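Local atomic coordinates of putative (Helicobacter pylori, PDB entry 4O8S), a protein that belongs to the nucleotidyltransferase superfamily, in the AbiEii toxin family of type IV toxin-antitoxin systems, and probably transfers nucleotides to a substrate not yet identified. Residues Ile130-Asp139 with Phe164-Phe175; Lys11-Asp22 with Arg59-Ile68. All coordinates share one frame; numbering follows the deposited sequence.

Contact 1 of 2, residues Ile130-Asp139 with Phe164-Phe175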
loop_
_atom_site.group_PDB
_atom_site.type_symbol
_atom_site.label_atom_id
_atom_site.label_comp_id
_atom_site.label_asym_id
_atom_site.label_seq_id
_atom_site.Cartn_x
_atom_site.Cartn_y
_atom_site.Cartn_z
ATOM N N ILE A 130 6.565 4.637 -0.472
ATOM C CA ILE A 130 6.828 5.452 -1.658
ATOM C C ILE A 130 7.848 4.750 -2.559
ATOM O O ILE A 130 7.640 4.620 -3.770
ATOM C CB ILE A 130 7.413 6.843 -1.275
ATOM C CG1 ILE A 130 6.417 7.648 -0.429
ATOM C CG2 ILE A 130 7.739 7.642 -2.523
ATOM C CD1 ILE A 130 6.960 8.980 0.036
ATOM N N ASP A 131 8.958 4.330 -1.956
ATOM C CA ASP A 131 10.069 3.673 -2.658
ATOM C C ASP A 131 9.566 2.435 -3.411
ATOM O O ASP A 131 9.844 2.258 -4.604
ATOM C CB ASP A 131 11.148 3.309 -1.630
ATOM C CG ASP A 131 12.444 2.795 -2.259
ATOM O OD1 ASP A 131 12.779 3.163 -3.409
ATOM O OD2 ASP A 131 13.145 2.021 -1.569
ATOM N N ASN A 132 8.792 1.600 -2.724
ATOM C CA ASN A 132 8.229 0.418 -3.359
ATOM C C ASN A 132 7.191 0.724 -4.436
ATOM O O ASN A 132 7.053 -0.035 -5.393
ATOM C CB ASN A 132 7.636 -0.522 -2.314
ATOM C CG ASN A 132 8.699 -1.109 -1.398
ATOM O OD1 ASN A 132 9.891 -1.030 -1.695
ATOM N ND2 ASN A 132 8.271 -1.698 -0.283
ATOM N N LYS A 133 6.445 1.816 -4.287
ATOM C CA LYS A 133 5.482 2.193 -5.325
ATOM C C LYS A 133 6.213 2.623 -6.595
ATOM O O LYS A 133 5.835 2.249 -7.703
ATOM C CB LYS A 133 4.563 3.323 -4.838
ATOM C CG LYS A 133 3.326 2.844 -4.107
ATOM C CD LYS A 133 2.274 2.399 -5.111
ATOM C CE LYS A 133 1.122 1.698 -4.416
ATOM N NZ LYS A 133 0.030 1.356 -5.391
ATOM N N LEU A 134 7.271 3.398 -6.434
ATOM C CA LEU A 134 8.027 3.874 -7.587
ATOM C C LEU A 134 8.719 2.724 -8.319
ATOM O O LEU A 134 8.746 2.705 -9.552
ATOM C CB LEU A 134 9.032 4.942 -7.169
ATOM C CG LEU A 134 8.364 6.280 -6.821
ATOM C CD1 LEU A 134 9.325 7.203 -6.095
ATOM C CD2 LEU A 134 7.833 6.940 -8.082
ATOM N N CYS A 135 9.258 1.765 -7.563
ATOM C CA CYS A 135 9.861 0.577 -8.164
ATOM C C CYS A 135 8.836 -0.162 -9.010
ATOM O O CYS A 135 9.095 -0.498 -10.165
ATOM C CB CYS A 135 10.406 -0.360 -7.085
ATOM S SG CYS A 135 11.900 0.247 -6.303
ATOM N N ALA A 136 7.656 -0.378 -8.442
ATOM C CA ALA A 136 6.632 -1.178 -9.095
ATOM C C ALA A 136 6.039 -0.529 -10.335
ATOM O O ALA A 136 5.616 -1.222 -11.253
ATOM C CB ALA A 136 5.508 -1.534 -8.106
ATOM N N CYS A 137 5.950 0.794 -10.362
ATOM C CA CYS A 137 5.276 1.424 -11.490
ATOM C C CYS A 137 6.223 2.188 -12.398
ATOM O O CYS A 137 5.815 2.623 -13.474
ATOM C CB CYS A 137 4.151 2.349 -11.019
ATOM S SG CYS A 137 4.731 3.941 -10.363
ATOM N N PHE A 138 7.485 2.335 -11.997
ATOM C CA PHE A 138 8.388 3.172 -12.779
ATOM C C PHE A 138 9.818 2.658 -13.043
ATOM O O PHE A 138 10.223 2.556 -14.199
ATOM C CB PHE A 138 8.427 4.584 -12.191
ATOM C CG PHE A 138 9.384 5.493 -12.884
ATOM C CD1 PHE A 138 9.266 5.746 -14.251
ATOM C CD2 PHE A 138 10.410 6.098 -12.177
ATOM C CE1 PHE A 138 10.169 6.592 -14.901
ATOM C CE2 PHE A 138 11.315 6.946 -12.814
ATOM C CZ PHE A 138 11.193 7.193 -14.177
ATOM N N ASP A 139 10.595 2.355 -12.004
ATOM C CA ASP A 139 12.021 2.058 -12.227
ATOM C C ASP A 139 12.563 0.767 -11.596
ATOM O O ASP A 139 13.782 0.593 -11.467
ATOM C CB ASP A 139 12.889 3.241 -11.794
ATOM C CG ASP A 139 12.630 3.662 -10.351
ATOM O OD1 ASP A 139 11.961 2.909 -9.604
ATOM O OD2 ASP A 139 13.101 4.750 -9.958
ATOM N N PHE A 164 9.164 12.706 1.293
ATOM C CA PHE A 164 9.992 12.525 0.112
ATOM C C PHE A 164 11.374 13.112 0.379
ATOM O O PHE A 164 11.486 14.202 0.939
ATOM C CB PHE A 164 9.370 13.228 -1.092
ATOM C CG PHE A 164 8.156 12.540 -1.630
ATOM C CD1 PHE A 164 6.930 12.651 -0.980
ATOM C CD2 PHE A 164 8.238 11.785 -2.790
ATOM C CE1 PHE A 164 5.795 12.006 -1.462
ATOM C CE2 PHE A 164 7.100 11.125 -3.297
ATOM C CZ PHE A 164 5.875 11.242 -2.625
ATOM N N ASN A 165 12.427 12.406 -0.026
ATOM C CA ASN A 165 13.746 13.035 -0.092
ATOM C C ASN A 165 14.102 13.337 -1.552
ATOM O O ASN A 165 13.283 13.085 -2.451
ATOM C CB ASN A 165 14.807 12.162 0.589
ATOM C CG ASN A 165 14.891 10.761 -0.004
ATOM O OD1 ASN A 165 14.701 10.556 -1.213
ATOM N ND2 ASN A 165 15.187 9.782 0.850
ATOM N N LEU A 166 15.308 13.856 -1.795
ATOM C CA LEU A 166 15.727 14.204 -3.159
ATOM C C LEU A 166 15.608 13.049 -4.130
ATOM O O LEU A 166 15.166 13.226 -5.265
ATOM C CB LEU A 166 17.165 14.735 -3.184
ATOM C CG LEU A 166 17.316 16.247 -2.987
ATOM C CD1 LEU A 166 18.784 16.648 -2.831
ATOM C CD2 LEU A 166 16.674 16.987 -4.148
ATOM N N ASP A 167 16.005 11.863 -3.686
ATOM C CA ASP A 167 15.988 10.704 -4.558
ATOM C C ASP A 167 14.557 10.304 -4.918
ATOM O O ASP A 167 14.246 10.062 -6.084
ATOM C CB ASP A 167 16.734 9.529 -3.911
ATOM C CG ASP A 167 16.580 8.232 -4.703
ATOM O OD1 ASP A 167 17.311 8.062 -5.711
ATOM O OD2 ASP A 167 15.722 7.386 -4.320
ATOM N N LEU A 168 13.687 10.229 -3.915
ATOM C CA LEU A 168 12.287 9.863 -4.154
ATOM C C LEU A 168 11.597 10.916 -5.021
ATOM O O LEU A 168 10.872 10.573 -5.962
ATOM C CB LEU A 168 11.539 9.708 -2.826
ATOM C CG LEU A 168 11.997 8.565 -1.921
ATOM C CD1 LEU A 168 11.234 8.602 -0.609
ATOM C CD2 LEU A 168 11.799 7.221 -2.617
ATOM N N ALA A 169 11.825 12.191 -4.693
ATOM C CA ALA A 169 11.237 13.301 -5.439
ATOM C C ALA A 169 11.712 13.295 -6.881
ATOM O O ALA A 169 10.918 13.499 -7.814
ATOM C CB ALA A 169 11.572 14.634 -4.785
ATOM N N SER A 170 13.006 13.052 -7.067
ATOM C CA SER A 170 13.565 13.050 -8.412
ATOM C C SER A 170 12.920 11.961 -9.256
ATOM O O SER A 170 12.561 12.190 -10.417
ATOM C CB SER A 170 15.084 12.876 -8.379
ATOM O OG SER A 170 15.597 12.821 -9.700
ATOM N N ARG A 171 12.755 10.781 -8.664
ATOM C CA ARG A 171 12.123 9.668 -9.363
ATOM C C ARG A 171 10.643 9.945 -9.631
ATOM O O ARG A 171 10.118 9.596 -10.692
ATOM C CB ARG A 171 12.289 8.370 -8.560
ATOM C CG ARG A 171 13.757 7.958 -8.335
ATOM C CD ARG A 171 13.901 6.982 -7.158
ATOM N NE ARG A 171 13.254 5.693 -7.418
ATOM C CZ ARG A 171 12.959 4.797 -6.475
ATOM N NH1 ARG A 171 13.248 5.043 -5.199
ATOM N NH2 ARG A 171 12.368 3.652 -6.803
ATOM N N LEU A 172 9.970 10.578 -8.672
ATOM C CA LEU A 172 8.548 10.880 -8.821
ATOM C C LEU A 172 8.353 11.870 -9.963
ATOM O O LEU A 172 7.435 11.713 -10.771
ATOM C CB LEU A 172 7.983 11.467 -7.533
ATOM C CG LEU A 172 6.493 11.816 -7.560
ATOM C CD1 LEU A 172 5.637 10.554 -7.546
ATOM C CD2 LEU A 172 6.145 12.727 -6.390
ATOM N N LYS A 173 9.235 12.871 -10.019
ATOM C CA LYS A 173 9.265 13.863 -11.093
ATOM C C LYS A 173 9.479 13.190 -12.442
ATOM O O LYS A 173 8.763 13.473 -13.407
ATOM C CB LYS A 173 10.373 14.891 -10.826
ATOM C CG LYS A 173 10.415 16.068 -11.795
ATOM C CD LYS A 173 11.485 17.084 -11.390
ATOM C CE LYS A 173 11.647 18.175 -12.451
ATOM N NZ LYS A 173 12.615 19.247 -12.051
ATOM N N ASP A 174 10.452 12.283 -12.499
ATOM C CA ASP A 174 10.753 11.533 -13.712
ATOM C C ASP A 174 9.523 10.745 -14.171
ATOM O O ASP A 174 9.168 10.742 -15.351
ATOM C CB ASP A 174 11.922 10.585 -13.436
ATOM C CG ASP A 174 12.743 10.271 -14.680
ATOM O OD1 ASP A 174 12.170 10.159 -15.791
ATOM O OD2 ASP A 174 13.978 10.123 -14.534
ATOM N N PHE A 175 8.866 10.091 -13.216
ATOM C CA PHE A 175 7.687 9.272 -13.496
ATOM C C PHE A 175 6.516 10.098 -14.025
ATOM O O PHE A 175 5.741 9.621 -14.848
ATOM C CB PHE A 175 7.260 8.541 -12.212
ATOM C CG PHE A 175 5.862 7.962 -12.260
ATOM C CD1 PHE A 175 5.568 6.871 -13.074
ATOM C CD2 PHE A 175 4.848 8.489 -11.455
ATOM C CE1 PHE A 175 4.276 6.316 -13.107
ATOM C CE2 PHE A 175 3.547 7.944 -11.472
ATOM C CZ PHE A 175 3.262 6.855 -12.308
#
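Arg171 NH1 is gripped by two carboxylates: it gives an almost straight bond (174°) to Asp131 OD1 at 2.6 Å, and it has a longer salt bridge to Asp167, one turn earlier on its own helix. The bond to Asp131 runs nearly along the C-O axis of the oxygen, with carboxylate and guanidinium planes close to perpendicular. Asp139, a little over two turns beyond Asp131, is held quite differently: its carboxylate lies 24° from the guanidinium plane and is met side-on, Arg171 NE reaching the syn lone pair of OD2 at 2.7 Å while NH2 bonds OD1 at 2.9 Å. A bend at chi3 turns the end of the arginine chain to present these nitrogens, and Leu134 CB lies over one face of the group. Three acids thus surround one base.

Away from the charges the two helices, crossing at 31° with axes 10.2 Å apart, are joined by apolar side chains. At one end Ile130 CD1 sits over the centre of the Phe164 ring; at the other, Phe175 CB lies over a face of Phe138, and the edge of the Phe175 ring is turned toward that of Phe138's faces in an offset edge-to-face pair, centroids 6.0 Å apart. Cys137 SG lies over a face of the Phe175 ring, toward its rim, 4.0 Å from the centroid. Leu134 fills the middle, its CD1 near Leu168 and its CD2 near Leu172. Helices 147-159, 179-192 and 202-231 pack around the pair, which places the contact in the helical part of the fold. With three bonds to the other helix at its edge, the guanidinium is probably fixed in rotation, and its positive charge would ease the crowding of carboxylates around it and help to keep them ionised.

Contact 2 of 2, residues Lys11-Asp22 with Arg59-Ile68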
loop_
_atom_site.group_PDB
_atom_site.type_symbol
_atom_site.label_atom_id
_atom_site.label_comp_id
_atom_site.label_asym_id
_atom_site.label_seq_id
_atom_site.Cartn_x
_atom_site.Cartn_y
_atom_site.Cartn_z
ATOM N N LYS A 11 -13.189 -5.203 8.464
ATOM C CA LYS A 11 -13.208 -5.696 9.838
ATOM C C LYS A 11 -12.326 -6.937 9.997
ATOM O O LYS A 11 -11.601 -7.079 10.990
ATOM C CB LYS A 11 -14.644 -6.012 10.242
ATOM C CG LYS A 11 -14.797 -6.661 11.610
ATOM C CD LYS A 11 -16.258 -7.089 11.788
ATOM C CE LYS A 11 -16.573 -7.547 13.205
ATOM N NZ LYS A 11 -18.008 -7.978 13.331
ATOM N N LEU A 12 -12.378 -7.834 9.013
ATOM C CA LEU A 12 -11.529 -9.017 9.067
ATOM C C LEU A 12 -10.075 -8.632 8.900
ATOM O O LEU A 12 -9.226 -9.124 9.630
ATOM C CB LEU A 12 -11.928 -10.030 7.993
ATOM C CG LEU A 12 -10.994 -11.222 7.761
ATOM C CD1 LEU A 12 -10.875 -12.125 8.979
ATOM C CD2 LEU A 12 -11.498 -12.012 6.553
HETATM N N MSE A 13 -9.784 -7.743 7.948
HETATM C CA MSE A 13 -8.402 -7.313 7.748
HETATM C C MSE A 13 -7.801 -6.700 9.010
HETATM O O MSE A 13 -6.686 -7.060 9.406
HETATM C CB MSE A 13 -8.300 -6.333 6.582
HETATM C CG MSE A 13 -8.626 -6.947 5.222
HETATM SE SE MSE A 13 -8.021 -5.679 3.812
HETATM C CE MSE A 13 -9.137 -4.135 4.234
ATOM N N ARG A 14 -8.545 -5.799 9.657
ATOM C CA ARG A 14 -8.066 -5.142 10.886
ATOM C C ARG A 14 -7.774 -6.115 12.022
ATOM O O ARG A 14 -6.748 -6.003 12.686
ATOM C CB ARG A 14 -9.086 -4.109 11.387
ATOM C CG ARG A 14 -9.155 -2.828 10.562
ATOM C CD ARG A 14 -9.939 -1.734 11.314
ATOM N NE ARG A 14 -9.833 -0.454 10.621
ATOM C CZ ARG A 14 -8.845 0.418 10.813
ATOM N NH1 ARG A 14 -7.874 0.151 11.686
ATOM N NH2 ARG A 14 -8.821 1.557 10.128
ATOM N N ALA A 15 -8.689 -7.053 12.252
ATOM C CA ALA A 15 -8.511 -8.040 13.314
ATOM C C ALA A 15 -7.228 -8.826 13.077
ATOM O O ALA A 15 -6.432 -9.069 14.001
ATOM C CB ALA A 15 -9.693 -8.977 13.358
ATOM N N ILE A 16 -7.017 -9.215 11.824
ATOM C CA ILE A 16 -5.818 -9.968 11.495
ATOM C C ILE A 16 -4.575 -9.155 11.811
ATOM O O ILE A 16 -3.699 -9.620 12.550
ATOM C CB ILE A 16 -5.817 -10.409 10.005
ATOM C CG1 ILE A 16 -6.799 -11.565 9.816
ATOM C CG2 ILE A 16 -4.440 -10.835 9.569
ATOM C CD1 ILE A 16 -7.115 -11.866 8.352
ATOM N N VAL A 17 -4.483 -7.947 11.262
ATOM C CA VAL A 17 -3.275 -7.138 11.472
ATOM C C VAL A 17 -3.047 -6.837 12.966
ATOM O O VAL A 17 -1.920 -6.929 13.460
ATOM C CB VAL A 17 -3.305 -5.836 10.637
ATOM C CG1 VAL A 17 -2.015 -5.043 10.830
ATOM C CG2 VAL A 17 -3.508 -6.171 9.141
ATOM N N LYS A 18 -4.112 -6.515 13.691
ATOM C CA LYS A 18 -3.980 -6.293 15.131
ATOM C C LYS A 18 -3.480 -7.565 15.848
ATOM O O LYS A 18 -2.624 -7.494 16.735
ATOM C CB LYS A 18 -5.303 -5.785 15.709
ATOM C CG LYS A 18 -5.572 -4.293 15.391
ATOM C CD LYS A 18 -7.046 -3.929 15.561
ATOM C CE LYS A 18 -7.254 -2.448 15.924
ATOM N NZ LYS A 18 -6.724 -1.454 14.929
ATOM N N ASN A 19 -3.971 -8.729 15.431
ATOM C CA ASN A 19 -3.489 -9.979 16.023
ATOM C C ASN A 19 -1.984 -10.152 15.860
ATOM O O ASN A 19 -1.315 -10.667 16.750
ATOM C CB ASN A 19 -4.211 -11.199 15.445
ATOM C CG ASN A 19 -3.874 -12.487 16.197
ATOM O OD1 ASN A 19 -2.822 -13.101 15.975
ATOM N ND2 ASN A 19 -4.762 -12.889 17.101
ATOM N N LEU A 20 -1.443 -9.683 14.742
ATOM C CA LEU A 20 -0.022 -9.867 14.455
ATOM C C LEU A 20 0.895 -8.812 15.082
ATOM O O LEU A 20 2.106 -8.818 14.833
ATOM C CB LEU A 20 0.203 -9.912 12.944
ATOM C CG LEU A 20 -0.584 -11.001 12.207
ATOM C CD1 LEU A 20 -0.538 -10.785 10.696
ATOM C CD2 LEU A 20 -0.027 -12.385 12.564
ATOM N N ALA A 21 0.346 -7.921 15.904
ATOM C CA ALA A 21 1.153 -6.832 16.474
ATOM C C ALA A 21 2.293 -7.302 17.396
ATOM O O ALA A 21 3.281 -6.577 17.603
ATOM C CB ALA A 21 0.267 -5.823 17.185
ATOM N N ASP A 22 2.166 -8.508 17.945
ATOM C CA ASP A 22 3.237 -9.059 18.772
ATOM C C ASP A 22 4.192 -9.985 18.009
ATOM O O ASP A 22 5.032 -10.647 18.619
ATOM C CB ASP A 22 2.664 -9.767 20.004
ATOM C CG ASP A 22 1.701 -10.884 19.643
ATOM O OD1 ASP A 22 1.242 -10.932 18.484
ATOM O OD2 ASP A 22 1.384 -11.709 20.526
ATOM N N ARG A 59 -2.561 -17.709 13.965
ATOM C CA ARG A 59 -2.911 -16.325 14.269
ATOM C C ARG A 59 -4.162 -15.912 13.498
ATOM O O ARG A 59 -5.066 -15.267 14.045
ATOM C CB ARG A 59 -1.746 -15.385 13.940
ATOM C CG ARG A 59 -0.402 -15.809 14.523
ATOM C CD ARG A 59 -0.441 -15.884 16.046
ATOM N NE ARG A 59 -0.636 -14.563 16.626
ATOM C CZ ARG A 59 0.229 -13.955 17.435
ATOM N NH1 ARG A 59 1.362 -14.555 17.797
ATOM N NH2 ARG A 59 -0.053 -12.739 17.894
ATOM N N VAL A 60 -4.232 -16.298 12.227
ATOM C CA VAL A 60 -5.389 -15.933 11.426
ATOM C C VAL A 60 -6.673 -16.522 12.004
ATOM O O VAL A 60 -7.677 -15.809 12.138
ATOM C CB VAL A 60 -5.232 -16.321 9.942
ATOM C CG1 VAL A 60 -6.557 -16.154 9.209
ATOM C CG2 VAL A 60 -4.158 -15.470 9.297
ATOM N N LYS A 61 -6.649 -17.806 12.363
ATOM C CA LYS A 61 -7.846 -18.418 12.938
ATOM C C LYS A 61 -8.193 -17.792 14.298
ATOM O O LYS A 61 -9.358 -17.538 14.589
ATOM C CB LYS A 61 -7.730 -19.950 12.999
ATOM C CG LYS A 61 -6.727 -20.495 14.007
ATOM C CD LYS A 61 -7.375 -20.833 15.366
ATOM C CE LYS A 61 -6.376 -21.513 16.315
ATOM N NZ LYS A 61 -5.153 -20.694 16.591
ATOM N N SER A 62 -7.182 -17.492 15.106
ATOM C CA SER A 62 -7.440 -16.899 16.413
ATOM C C SER A 62 -7.786 -15.404 16.298
ATOM O O SER A 62 -8.202 -14.780 17.278
ATOM C CB SER A 62 -6.259 -17.129 17.368
ATOM O OG SER A 62 -5.235 -16.170 17.168
ATOM N N ALA A 63 -7.621 -14.833 15.103
ATOM C CA ALA A 63 -7.962 -13.425 14.887
ATOM C C ALA A 63 -9.412 -13.230 14.446
ATOM O O ALA A 63 -9.971 -12.144 14.625
ATOM C CB ALA A 63 -7.019 -12.790 13.877
ATOM N N ILE A 64 -10.005 -14.261 13.840
ATOM C CA ILE A 64 -11.365 -14.158 13.304
ATOM C C ILE A 64 -12.323 -13.485 14.291
ATOM O O ILE A 64 -12.503 -13.970 15.411
ATOM C CB ILE A 64 -11.951 -15.536 12.918
ATOM C CG1 ILE A 64 -11.002 -16.278 11.973
ATOM C CG2 ILE A 64 -13.309 -15.360 12.261
ATOM C CD1 ILE A 64 -10.678 -15.510 10.689
ATOM N N PRO A 65 -12.911 -12.344 13.880
ATOM C CA PRO A 65 -13.812 -11.551 14.722
ATOM C C PRO A 65 -15.249 -12.029 14.591
ATOM O O PRO A 65 -15.594 -12.717 13.626
ATOM C CB PRO A 65 -13.686 -10.146 14.127
ATOM C CG PRO A 65 -13.477 -10.419 12.634
ATOM C CD PRO A 65 -12.661 -11.702 12.572
ATOM N N ASN A 66 -16.083 -11.664 15.556
ATOM C CA ASN A 66 -17.479 -12.069 15.540
ATOM C C ASN A 66 -18.196 -11.491 14.324
ATOM O O ASN A 66 -17.954 -10.350 13.944
ATOM C CB ASN A 66 -18.157 -11.641 16.839
ATOM C CG ASN A 66 -19.529 -12.267 17.019
ATOM O OD1 ASN A 66 -20.533 -11.561 17.141
ATOM N ND2 ASN A 66 -19.580 -13.598 17.033
ATOM N N GLY A 67 -19.056 -12.287 13.698
ATOM C CA GLY A 67 -19.741 -11.833 12.501
ATOM C C GLY A 67 -19.106 -12.343 11.220
ATOM O O GLY A 67 -19.681 -12.195 10.137
ATOM N N ILE A 68 -17.917 -12.935 11.341
ATOM C CA ILE A 68 -17.222 -13.517 10.189
ATOM C C ILE A 68 -17.082 -15.020 10.388
ATOM O O ILE A 68 -16.738 -15.470 11.487
ATOM C CB ILE A 68 -15.794 -12.922 10.007
ATOM C CG1 ILE A 68 -15.843 -11.390 9.910
ATOM C CG2 ILE A 68 -15.109 -13.537 8.777
ATOM C CD1 ILE A 68 -16.491 -10.875 8.622
#
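Helix 11-19 and the short helix 59-63 cross steeply, at 124° with axes 8.8 Å apart, and come closest where the CA atoms of Ile16 and Ala63 lie 5.3 Å from each other. Small side chains allow this approach: Ala63 CB packs on Asn19 CB at 3.6 Å and also faces Ile16, while Ala15 CB rests against Ala63 O and the ring of Pro65.

Asn19 supplies the main polar link. With CG anti to the backbone N (chi1 -171°), its amide reaches across to Arg59, whose NE bonds OD1 at 2.7 Å, nearly straight (174°) and in the carbonyl plane. The amide stands almost perpendicular to the guanidinium, meeting it at the edge. ND2 makes a weak bond to Ser62 OG, so both ends of the amide engage helix 59-63. The chain of Arg59, bent at chi2 and chi3, curls past Leu20 CD2, which meets its CB at 3.7 Å; the place of its NH2, near Asn19 O and Asp22, is less certain.

Helix 11-19 packs through Ile16, Val17 and Leu20 on strand 46-50 of the mixed sheet, and residues 59-68 lead from helix 56-63 into strand 68-75 of that sheet; the contact thus lies within the alpha/beta part of a fold assigned to the nucleotidyltransferase superfamily. Leu12 CD1 makes the apolar join there, lying beside Ile64 CD1 at 3.8 Å and against Pro65 CD, with Ile68 just beyond and Tyr89 touching both Leu12 and Ile68. A type II beta turn, Pro65 to Ile68, carries the chain into the strand. Lys11, extended along its whole length, runs alongside the Pro65 ring in the opposite sense and points NZ at Asn66 O in the turn, a hydrogen bond modelled so short that its exact length is doubtful.

Contact 2 closes before contact 1 opens along the chain, and the two lie on opposite sides of the chain's centre, their own centres 33 Å apart and their nearest atoms about 14 Å apart. They share no helix or strand. Contact 2 joins helix 4-19 to helix 56-63 beside the mixed sheet, whereas contact 1 pairs helix 126-139 with helix 166-176 among the later helices, where helix 202-231 packs on residues 164-175. Strands 82-91, 98-106 and the hairpin 115-124 come between them in sequence. Both nonetheless belong to the AbiEii-like region of the protein, consistent with a sheet-based part and a helical part built into a single nucleotidyltransferase-like chain.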